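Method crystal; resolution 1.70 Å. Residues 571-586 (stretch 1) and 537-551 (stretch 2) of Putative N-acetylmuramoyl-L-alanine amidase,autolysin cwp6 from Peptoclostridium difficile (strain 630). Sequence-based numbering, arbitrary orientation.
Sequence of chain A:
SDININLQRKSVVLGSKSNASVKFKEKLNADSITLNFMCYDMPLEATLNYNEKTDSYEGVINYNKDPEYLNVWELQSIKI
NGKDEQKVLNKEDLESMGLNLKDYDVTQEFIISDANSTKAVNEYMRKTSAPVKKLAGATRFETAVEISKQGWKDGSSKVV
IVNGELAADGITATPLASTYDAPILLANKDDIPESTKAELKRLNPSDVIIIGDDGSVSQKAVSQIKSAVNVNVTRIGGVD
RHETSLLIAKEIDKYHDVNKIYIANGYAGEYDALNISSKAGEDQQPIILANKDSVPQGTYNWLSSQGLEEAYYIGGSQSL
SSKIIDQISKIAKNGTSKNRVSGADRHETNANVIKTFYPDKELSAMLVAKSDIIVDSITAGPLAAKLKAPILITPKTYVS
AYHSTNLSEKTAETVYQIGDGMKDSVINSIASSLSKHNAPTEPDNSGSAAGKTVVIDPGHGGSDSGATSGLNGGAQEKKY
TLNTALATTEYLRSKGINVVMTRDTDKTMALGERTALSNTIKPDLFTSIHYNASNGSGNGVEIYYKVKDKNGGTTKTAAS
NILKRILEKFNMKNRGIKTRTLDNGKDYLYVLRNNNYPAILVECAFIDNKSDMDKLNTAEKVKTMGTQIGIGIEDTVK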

ATOM      1  N   ASN A 571     -16.673 -24.260  17.478  1.00 42.38           N
ATOM      2  CA  ASN A 571     -17.430 -25.359  18.075  1.00 51.44           C
ATOM      3  C   ASN A 571     -18.522 -25.818  17.117  1.00 53.46           C
ATOM      4  O   ASN A 571     -19.690 -25.525  17.340  1.00 51.84           O
ATOM      5  CB  ASN A 571     -18.088 -24.956  19.429  1.00 55.67           C
ATOM      6  CG  ASN A 571     -18.509 -26.186  20.243  1.00 57.91           C
ATOM      7  N   MET A 572     -18.134 -26.528  16.050  1.00 50.14           N
ATOM      8  CA  MET A 572     -19.061 -27.063  15.047  1.00 51.10           C
ATOM      9  C   MET A 572     -19.068 -28.568  15.134  1.00 50.10           C
ATOM     10  O   MET A 572     -18.124 -29.151  15.672  1.00 49.33           O
ATOM     11  CB  MET A 572     -18.616 -26.684  13.625  1.00 51.31           C
ATOM     12  CG  MET A 572     -18.765 -25.221  13.319  1.00 54.39           C
ATOM     13  SD  MET A 572     -18.119 -24.881  11.652  1.00 54.95           S
ATOM     14  CE  MET A 572     -17.911 -23.007  11.698  1.00 53.89           C
ATOM     15  N   LYS A 573     -20.088 -29.215  14.607  1.00 47.22           N
ATOM     16  CA  LYS A 573     -20.097 -30.654  14.670  1.00 46.31           C
ATOM     17  C   LYS A 573     -18.923 -31.250  13.889  1.00 47.75           C
ATOM     18  O   LYS A 573     -18.603 -30.827  12.763  1.00 46.60           O
ATOM     19  CB  LYS A 573     -21.421 -31.207  14.130  1.00 47.97           C
ATOM     20  CG  LYS A 573     -21.446 -32.749  14.095  1.00 53.78           C
ATOM     21  CD  LYS A 573     -22.864 -33.269  13.831  1.00 58.36           C
ATOM     22  CE  LYS A 573     -23.484 -32.601  12.628  1.00 61.79           C
ATOM     23  NZ  LYS A 573     -24.896 -33.023  12.436  1.00 60.88           N
ATOM     24  N   ASN A 574     -18.278 -32.245  14.494  1.00 44.76           N
ATOM     25  CA  ASN A 574     -17.164 -32.909  13.865  1.00 42.45           C
ATOM     26  C   ASN A 574     -17.730 -34.027  12.990  1.00 44.34           C
ATOM     27  O   ASN A 574     -18.090 -35.091  13.510  1.00 42.48           O
ATOM     28  CB  ASN A 574     -16.217 -33.456  14.938  1.00 41.93           C
ATOM     29  CG  ASN A 574     -15.117 -34.305  14.385  1.00 44.60           C
ATOM     30  OD1 ASN A 574     -15.111 -34.646  13.192  1.00 43.89           O
ATOM     31  ND2 ASN A 574     -14.108 -34.668  15.160  1.00 47.82           N
ATOM     32  N   ARG A 575     -17.831 -33.802  11.658  1.00 39.98           N
ATOM     33  CA  ARG A 575     -18.361 -34.837  10.788  1.00 35.52           C
ATOM     34  C   ARG A 575     -17.286 -35.818  10.368  1.00 37.70           C
ATOM     35  O   ARG A 575     -17.570 -36.793   9.674  1.00 38.08           O
ATOM     36  CB  ARG A 575     -19.073 -34.200   9.590  1.00 39.00           C
ATOM     37  CG  ARG A 575     -20.031 -33.056  10.026  1.00 34.61           C
ATOM     38  CD  ARG A 575     -20.541 -32.238   8.815  1.00 38.84           C
ATOM     39  NE  ARG A 575     -21.073 -33.120   7.774  1.00 44.55           N
ATOM     40  CZ  ARG A 575     -22.368 -33.361   7.602  1.00 48.91           C
ATOM     41  NH1 ARG A 575     -23.271 -32.770   8.381  1.00 45.14           N
ATOM     42  NH2 ARG A 575     -22.771 -34.205   6.660  1.00 44.68           N
ATOM     43  N   GLY A 576     -16.043 -35.587  10.784  1.00 35.57           N
ATOM     44  CA  GLY A 576     -14.982 -36.538  10.503  1.00 34.46           C
ATOM     45  C   GLY A 576     -14.336 -36.352   9.154  1.00 33.22           C
ATOM     46  O   GLY A 576     -14.740 -35.472   8.408  1.00 32.49           O
ATOM     47  N   ILE A 577     -13.321 -37.180   8.862  1.00 29.79           N
ATOM     48  CA  ILE A 577     -12.632 -37.174   7.594  1.00 31.60           C
ATOM     49  C   ILE A 577     -13.356 -38.265   6.765  1.00 39.76           C
ATOM     50  O   ILE A 577     -13.773 -39.283   7.343  1.00 39.99           O
ATOM     51  CB  ILE A 577     -11.138 -37.409   7.813  1.00 37.57           C
ATOM     52  CG1 ILE A 577     -10.850 -38.724   8.554  1.00 34.08           C
ATOM     53  CG2 ILE A 577     -10.595 -36.246   8.662  1.00 33.06           C
ATOM     54  CD1 ILE A 577      -9.387 -39.131   8.433  1.00 36.51           C
ATOM     55  N   LYS A 578     -13.522 -38.078   5.462  1.00 37.70           N
ATOM     56  CA  LYS A 578     -14.287 -39.019   4.651  1.00 35.85           C
ATOM     57  C   LYS A 578     -13.655 -39.370   3.329  1.00 38.05           C
ATOM     58  O   LYS A 578     -12.805 -38.627   2.820  1.00 36.44           O
ATOM     59  CB  LYS A 578     -15.594 -38.381   4.330  1.00 34.85           C
ATOM     60  CG  LYS A 578     -16.456 -38.045   5.483  1.00 41.23           C
ATOM     61  CD  LYS A 578     -17.719 -37.465   4.938  1.00 45.30           C
ATOM     62  CE  LYS A 578     -18.864 -37.577   5.898  1.00 53.06           C
ATOM     63  NZ  LYS A 578     -18.673 -36.705   7.068  1.00 65.32           N
ATOM     64  N   THR A 579     -14.007 -40.546   2.765  1.00 38.10           N
ATOM     65  CA  THR A 579     -13.550 -40.871   1.435  1.00 38.07           C
ATOM     66  C   THR A 579     -14.850 -41.091   0.644  1.00 41.94           C
ATOM     67  O   THR A 579     -15.916 -41.308   1.227  1.00 40.64           O
ATOM     68  CB  THR A 579     -12.616 -42.049   1.334  1.00 43.38           C
ATOM     69  OG1 THR A 579     -13.295 -43.235   1.760  1.00 44.19           O
ATOM     70  CG2 THR A 579     -11.393 -41.868   2.131  1.00 43.41           C
ATOM     71  N   ARG A 580     -14.769 -40.992  -0.676  1.00 42.40           N
ATOM     72  CA  ARG A 580     -15.933 -41.169  -1.522  1.00 41.55           C
ATOM     73  C   ARG A 580     -15.416 -41.653  -2.868  1.00 40.11           C
ATOM     74  O   ARG A 580     -14.434 -41.131  -3.397  1.00 36.37           O
ATOM     75  CB  ARG A 580     -16.710 -39.886  -1.606  1.00 39.79           C
ATOM     76  CG  ARG A 580     -18.085 -40.122  -2.170  1.00 42.97           C
ATOM     77  CD  ARG A 580     -18.685 -38.844  -2.707  1.00 51.02           C
ATOM     78  NE  ARG A 580     -19.709 -39.157  -3.705  1.00 56.87           N
ATOM     79  CZ  ARG A 580     -20.722 -38.353  -3.993  1.00 55.17           C
ATOM     80  NH1 ARG A 580     -20.856 -37.193  -3.361  1.00 55.38           N
ATOM     81  NH2 ARG A 580     -21.607 -38.699  -4.922  1.00 58.81           N
ATOM     82  N   THR A 581     -16.067 -42.700  -3.416  1.00 37.85           N
ATOM     83  CA  THR A 581     -15.576 -43.278  -4.665  1.00 40.03           C
ATOM     84  C   THR A 581     -16.627 -43.362  -5.760  1.00 40.77           C
ATOM     85  O   THR A 581     -17.832 -43.219  -5.525  1.00 38.83           O
ATOM     86  CB  THR A 581     -15.074 -44.714  -4.417  1.00 43.88           C
ATOM     87  OG1 THR A 581     -16.173 -45.436  -3.829  1.00 42.88           O
ATOM     88  CG2 THR A 581     -13.858 -44.760  -3.500  1.00 41.49           C
ATOM     89  N   LEU A 582     -16.134 -43.539  -6.975  1.00 41.57           N
ATOM     90  CA  LEU A 582     -16.979 -43.765  -8.158  1.00 41.71           C
ATOM     91  C   LEU A 582     -17.164 -45.311  -8.186  1.00 43.91           C
ATOM     92  O   LEU A 582     -16.398 -46.027  -7.527  1.00 44.22           O
ATOM     93  CB  LEU A 582     -16.219 -43.371  -9.460  1.00 38.95           C
ATOM     94  CG  LEU A 582     -15.632 -41.929  -9.522  1.00 29.40           C
ATOM     95  CD1 LEU A 582     -14.639 -41.826 -10.671  1.00 29.71           C
ATOM     96  CD2 LEU A 582     -16.776 -40.971  -9.734  1.00 28.55           C
ATOM     97  N   ASP A 583     -18.100 -45.832  -8.987  1.00 49.46           N
ATOM     98  CA  ASP A 583     -18.230 -47.302  -9.103  1.00 52.24           C
ATOM     99  C   ASP A 583     -16.934 -47.918  -9.490  1.00 50.50           C
ATOM    100  O   ASP A 583     -16.687 -49.065  -9.145  1.00 50.48           O
ATOM    101  CB  ASP A 583     -19.256 -47.682 -10.151  1.00 57.05           C
ATOM    102  CG  ASP A 583     -20.650 -47.429  -9.670  1.00 66.03           C
ATOM    103  OD1 ASP A 583     -21.453 -48.381  -9.677  1.00 67.51           O
ATOM    104  OD2 ASP A 583     -20.948 -46.266  -9.285  1.00 69.10           O
ATOM    105  N   ASN A 584     -16.064 -47.210 -10.183  1.00 45.60           N
ATOM    106  CA  ASN A 584     -14.846 -47.913 -10.518  1.00 43.15           C
ATOM    107  C   ASN A 584     -13.822 -48.000  -9.398  1.00 41.07           C
ATOM    108  O   ASN A 584     -12.707 -48.459  -9.637  1.00 43.07           O
ATOM    109  CB  ASN A 584     -14.210 -47.315 -11.743  1.00 44.91           C
ATOM    110  CG  ASN A 584     -13.718 -45.890 -11.590  1.00 48.93           C
ATOM    111  OD1 ASN A 584     -13.620 -45.366 -10.459  1.00 44.87           O
ATOM    112  ND2 ASN A 584     -13.385 -45.216 -12.684  1.00 47.91           N
ATOM    113  N   GLY A 585     -14.151 -47.550  -8.191  1.00 42.55           N
ATOM    114  CA  GLY A 585     -13.191 -47.671  -7.107  1.00 43.65           C
ATOM    115  C   GLY A 585     -12.319 -46.448  -6.845  1.00 46.14           C
ATOM    116  O   GLY A 585     -11.761 -46.324  -5.744  1.00 43.81           O
ATOM    117  N   LYS A 586     -12.191 -45.533  -7.845  1.00 42.48           N
ATOM    118  CA  LYS A 586     -11.352 -44.328  -7.705  1.00 38.66           C
ATOM    119  C   LYS A 586     -12.088 -43.238  -6.948  1.00 32.96           C
ATOM    120  O   LYS A 586     -13.284 -43.322  -6.755  1.00 30.71           O
ATOM    121  CB  LYS A 586     -10.902 -43.870  -9.099  1.00 39.51           C
ATOM    122  CG  LYS A 586     -10.252 -45.039  -9.854  1.00 49.22           C
ATOM    123  CD  LYS A 586      -8.972 -44.686 -10.582  1.00 57.81           C
ATOM    124  CE  LYS A 586      -8.948 -45.319 -11.973  1.00 68.27           C
ATOM    125  NZ  LYS A 586      -7.820 -44.792 -12.804  1.00 73.03           N
TER
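Stretch 2, residues 537-551: SGNGVEIYYKVKDKN

Stretch 2 runs alongside stretch 1 as a parallel neighbour: the axes of strands 541-544 and 574-578 approach to 4.5 Å, with 6° between their N-to-C directions. The backbone ladder fixes the register. Val541 N donates to Lys573 O (3.0 Å) and Arg575 N to Val541 O (2.9 Å); farther along, Lys578 N donates to Ile543 O (2.7 Å) and Tyr545 N to Lys578 O (3.0 Å). Asn574 pairs with Val541 but Ile577 with Ile543, so one extra residue of stretch 1 is taken up in a beta bulge. There Arg575 leaves extended geometry (phi/psi -85/-3), Gly576 adopts 85/178, and the bond from Ile543 N to Gly576 O is weak at 3.4 Å.

Glu542 starts sideways at CB, but with chi1 p and chi2 t its carboxylate comes nearer to stretch 1, where OE1 forms salt bridges with Arg575 NE and Lys578 NZ, each at 2.9 Å. Arg575, m at chi1 and p at chi3, lays its guanidinium edge along both Glu542 OE1 and the carbonyl of Asn539, with NH1 to Asn539 O at 3.0 Å. Lys578 turns its end with chi4 p, and NZ also reaches Arg575 O at 2.8 Å, tying the bulge to the same carboxylate. Tyr544 (chi1 m) supports the other carboxylate oxygen, its OH donating to Glu542 OE2 at 3.1 Å.

Gly540, at phi/psi 111/-177, leaves room for this arrangement: an ideal CB would lie 2.5 Å from Lys573 O and 2.8 Å from Arg575 CG, both clashes.

Tyr545 (chi1 p) offers a ring face to Thr579, whose CG2 stands 3.6 Å from the ring centroid and 19° off its normal, a CH-pi contact. Ile577 CD1 meets Tyr545 CE1 at 3.6 Å. Val547, in a 3-10 segment, points toward stretch 1, its CG2 3.8 Å from Thr581 CG2.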

ATOM      1  N   SER A 537     -30.587 -27.964   7.619  1.00 71.46           N
ATOM      2  CA  SER A 537     -30.298 -29.195   8.356  1.00 66.79           C
ATOM      3  C   SER A 537     -28.789 -29.512   8.596  1.00 62.83           C
ATOM      4  O   SER A 537     -28.312 -29.363   9.734  1.00 61.16           O
ATOM      5  CB  SER A 537     -30.926 -30.367   7.609  1.00 64.94           C
ATOM      6  OG  SER A 537     -30.983 -31.511   8.442  1.00 70.76           O
ATOM      7  N   GLY A 538     -28.056 -29.969   7.551  1.00 59.41           N
ATOM      8  CA  GLY A 538     -26.638 -30.293   7.712  1.00 55.19           C
ATOM      9  C   GLY A 538     -25.873 -29.150   8.358  1.00 49.14           C
ATOM     10  O   GLY A 538     -26.200 -27.981   8.195  1.00 43.54           O
ATOM     11  N   ASN A 539     -24.846 -29.499   9.130  1.00 48.75           N
ATOM     12  CA  ASN A 539     -23.998 -28.522   9.818  1.00 48.67           C
ATOM     13  C   ASN A 539     -22.727 -29.261  10.230  1.00 45.32           C
ATOM     14  O   ASN A 539     -22.741 -30.496  10.332  1.00 42.60           O
ATOM     15  CB  ASN A 539     -24.698 -27.895  11.055  1.00 49.97           C
ATOM     16  CG  ASN A 539     -24.984 -28.903  12.170  1.00 55.19           C
ATOM     17  OD1 ASN A 539     -26.059 -29.517  12.178  1.00 56.26           O
ATOM     18  ND2 ASN A 539     -24.059 -29.176  13.098  1.00 53.82           N
ATOM     19  N   GLY A 540     -21.632 -28.510  10.442  1.00 42.27           N
ATOM     20  CA  GLY A 540     -20.363 -29.110  10.830  1.00 41.63           C
ATOM     21  C   GLY A 540     -19.307 -29.032   9.736  1.00 41.06           C
ATOM     22  O   GLY A 540     -19.535 -28.470   8.658  1.00 35.37           O
ATOM     23  N   VAL A 541     -18.137 -29.633  10.029  1.00 38.06           N
ATOM     24  CA  VAL A 541     -16.967 -29.641   9.154  1.00 35.04           C
ATOM     25  C   VAL A 541     -16.595 -31.092   8.829  1.00 35.22           C
ATOM     26  O   VAL A 541     -16.722 -31.989   9.686  1.00 32.85           O
ATOM     27  CB  VAL A 541     -15.795 -28.882   9.897  1.00 35.43           C
ATOM     28  CG1 VAL A 541     -15.557 -29.470  11.286  1.00 37.00           C
ATOM     29  CG2 VAL A 541     -14.485 -29.001   9.117  1.00 29.70           C
ATOM     30  N   GLU A 542     -16.148 -31.338   7.586  1.00 30.01           N
ATOM     31  CA  GLU A 542     -15.682 -32.652   7.144  1.00 31.36           C
ATOM     32  C   GLU A 542     -14.619 -32.424   6.122  1.00 28.67           C
ATOM     33  O   GLU A 542     -14.624 -31.381   5.474  1.00 29.61           O
ATOM     34  CB  GLU A 542     -16.808 -33.474   6.505  1.00 31.92           C
ATOM     35  CG  GLU A 542     -17.514 -32.710   5.378  1.00 35.79           C
ATOM     36  CD  GLU A 542     -18.790 -33.463   4.905  1.00 46.40           C
ATOM     37  OE1 GLU A 542     -19.396 -34.209   5.735  1.00 42.47           O
ATOM     38  OE2 GLU A 542     -19.158 -33.325   3.721  1.00 43.34           O
ATOM     39  N   ILE A 543     -13.720 -33.354   5.977  1.00 29.35           N
ATOM     40  CA  ILE A 543     -12.688 -33.193   4.992  1.00 29.15           C
ATOM     41  C   ILE A 543     -12.614 -34.500   4.220  1.00 31.84           C
ATOM     42  O   ILE A 543     -12.630 -35.561   4.836  1.00 32.06           O
ATOM     43  CB  ILE A 543     -11.345 -32.875   5.725  1.00 27.95           C
ATOM     44  CG1 ILE A 543     -11.519 -31.559   6.611  1.00 29.22           C
ATOM     45  CG2 ILE A 543     -10.201 -32.749   4.690  1.00 23.96           C
ATOM     46  CD1 ILE A 543     -10.280 -31.114   7.304  1.00 31.93           C
ATOM     47  N   TYR A 544     -12.497 -34.439   2.905  1.00 31.21           N
ATOM     48  CA  TYR A 544     -12.328 -35.624   2.084  1.00 30.02           C
ATOM     49  C   TYR A 544     -10.902 -35.864   1.819  1.00 30.46           C
ATOM     50  O   TYR A 544     -10.156 -34.894   1.567  1.00 27.45           O
ATOM     51  CB  TYR A 544     -13.034 -35.432   0.735  1.00 32.12           C
ATOM     52  CG  TYR A 544     -14.520 -35.498   0.919  1.00 32.76           C
ATOM     53  CD1 TYR A 544     -15.254 -34.360   1.170  1.00 35.67           C
ATOM     54  CD2 TYR A 544     -15.188 -36.729   0.922  1.00 31.29           C
ATOM     55  CE1 TYR A 544     -16.611 -34.423   1.428  1.00 46.88           C
ATOM     56  CE2 TYR A 544     -16.540 -36.801   1.185  1.00 34.57           C
ATOM     57  CZ  TYR A 544     -17.250 -35.646   1.441  1.00 44.12           C
ATOM     58  OH  TYR A 544     -18.585 -35.691   1.742  1.00 52.89           O
ATOM     59  N   TYR A 545     -10.463 -37.118   1.822  1.00 26.54           N
ATOM     60  CA  TYR A 545      -9.070 -37.378   1.519  1.00 25.55           C
ATOM     61  C   TYR A 545      -9.015 -38.575   0.524  1.00 27.68           C
ATOM     62  O   TYR A 545     -10.075 -39.086   0.211  1.00 28.43           O
ATOM     63  CB  TYR A 545      -8.251 -37.623   2.819  1.00 28.08           C
ATOM     64  CG  TYR A 545      -8.718 -38.842   3.594  1.00 31.18           C
ATOM     65  CD1 TYR A 545      -9.872 -38.795   4.382  1.00 33.53           C
ATOM     66  CD2 TYR A 545      -8.023 -40.042   3.520  1.00 38.33           C
ATOM     67  CE1 TYR A 545     -10.322 -39.928   5.066  1.00 37.93           C
ATOM     68  CE2 TYR A 545      -8.458 -41.172   4.213  1.00 41.35           C
ATOM     69  CZ  TYR A 545      -9.606 -41.110   4.978  1.00 43.69           C
ATOM     70  OH  TYR A 545     -10.004 -42.244   5.656  1.00 49.06           O
ATOM     71  N   LYS A 546      -7.841 -38.976   0.029  1.00 27.58           N
ATOM     72  CA  LYS A 546      -7.799 -40.006  -1.017  1.00 28.59           C
ATOM     73  C   LYS A 546      -8.107 -41.416  -0.437  1.00 35.97           C
ATOM     74  O   LYS A 546      -7.575 -41.787   0.614  1.00 34.94           O
ATOM     75  CB  LYS A 546      -6.439 -40.013  -1.668  1.00 27.98           C
ATOM     76  CG  LYS A 546      -6.090 -38.765  -2.448  1.00 25.78           C
ATOM     77  CD  LYS A 546      -4.798 -38.951  -3.137  1.00 30.35           C
ATOM     78  CE  LYS A 546      -4.464 -37.797  -4.013  1.00 33.86           C
ATOM     79  NZ  LYS A 546      -3.212 -38.042  -4.833  1.00 35.15           N
ATOM     80  N   VAL A 547      -8.960 -42.182  -1.122  1.00 40.35           N
ATOM     81  CA  VAL A 547      -9.342 -43.511  -0.645  1.00 40.82           C
ATOM     82  C   VAL A 547      -8.110 -44.392  -0.459  1.00 40.69           C
ATOM     83  O   VAL A 547      -8.085 -45.162   0.476  1.00 43.68           O
ATOM     84  CB  VAL A 547     -10.377 -44.118  -1.643  1.00 43.56           C
ATOM     85  CG1 VAL A 547      -9.693 -44.484  -2.949  1.00 43.59           C
ATOM     86  CG2 VAL A 547     -11.064 -45.333  -1.011  1.00 47.41           C
ATOM     87  N   LYS A 548      -7.089 -44.273  -1.302  1.00 40.94           N
ATOM     88  CA  LYS A 548      -5.884 -45.080  -1.179  1.00 42.77           C
ATOM     89  C   LYS A 548      -5.231 -44.975   0.214  1.00 44.30           C
ATOM     90  O   LYS A 548      -4.486 -45.873   0.611  1.00 42.50           O
ATOM     91  CB  LYS A 548      -4.871 -44.668  -2.250  1.00 44.04           C
ATOM     92  CG  LYS A 548      -3.962 -43.508  -1.853  1.00 48.26           C
ATOM     93  CD  LYS A 548      -2.968 -43.194  -2.941  1.00 50.53           C
ATOM     94  CE  LYS A 548      -1.902 -42.259  -2.431  1.00 57.04           C
ATOM     95  NZ  LYS A 548      -0.915 -41.949  -3.483  1.00 57.33           N
ATOM     96  N   ASP A 549      -5.495 -43.873   0.952  1.00 43.70           N
ATOM     97  CA  ASP A 549      -4.927 -43.644   2.298  1.00 44.65           C
ATOM     98  C   ASP A 549      -5.978 -43.943   3.371  1.00 42.09           C
ATOM     99  O   ASP A 549      -5.809 -43.520   4.513  1.00 41.29           O
ATOM    100  CB  ASP A 549      -4.459 -42.155   2.450  1.00 43.19           C
ATOM    101  CG  ASP A 549      -3.302 -41.772   1.540  1.00 46.48           C
ATOM    102  OD1 ASP A 549      -2.574 -42.664   1.105  1.00 47.18           O
ATOM    103  OD2 ASP A 549      -3.124 -40.543   1.262  1.00 44.64           O
ATOM    104  N   LYS A 550      -7.072 -44.668   3.026  1.00 43.46           N
ATOM    105  CA  LYS A 550      -8.132 -44.942   4.014  1.00 44.80           C
ATOM    106  C   LYS A 550      -7.601 -45.591   5.315  1.00 46.30           C
ATOM    107  O   LYS A 550      -8.177 -45.400   6.394  1.00 44.62           O
ATOM    108  CB  LYS A 550      -9.221 -45.868   3.424  1.00 46.75           C
ATOM    109  CG  LYS A 550     -10.522 -45.796   4.267  1.00 49.68           C
ATOM    110  CD  LYS A 550     -11.770 -46.274   3.493  1.00 53.24           C
ATOM    111  N   ASN A 551      -6.513 -46.337   5.212  1.00 45.91           N
ATOM    112  CA  ASN A 551      -5.988 -46.996   6.383  1.00 49.13           C
ATOM    113  C   ASN A 551      -4.637 -46.390   6.789  1.00 50.55           C
ATOM    114  O   ASN A 551      -3.854 -47.023   7.503  1.00 48.91           O
ATOM    115  CB  ASN A 551      -5.886 -48.500   6.068  1.00 51.84           C
ATOM    116  CG  ASN A 551      -5.875 -49.333   7.318  1.00 57.30           C
ATOM    117  OD1 ASN A 551      -4.856 -49.978   7.611  1.00 60.74           O
ATOM    118  ND2 ASN A 551      -6.928 -49.339   8.124  1.00 55.81           N
TER
HETATM  119  O   HOH W   1     -12.251 -39.759  -1.584  1.00 32.36           O
HETATM  120  O   HOH W   2     -12.671 -42.168   6.962  1.00 51.77           O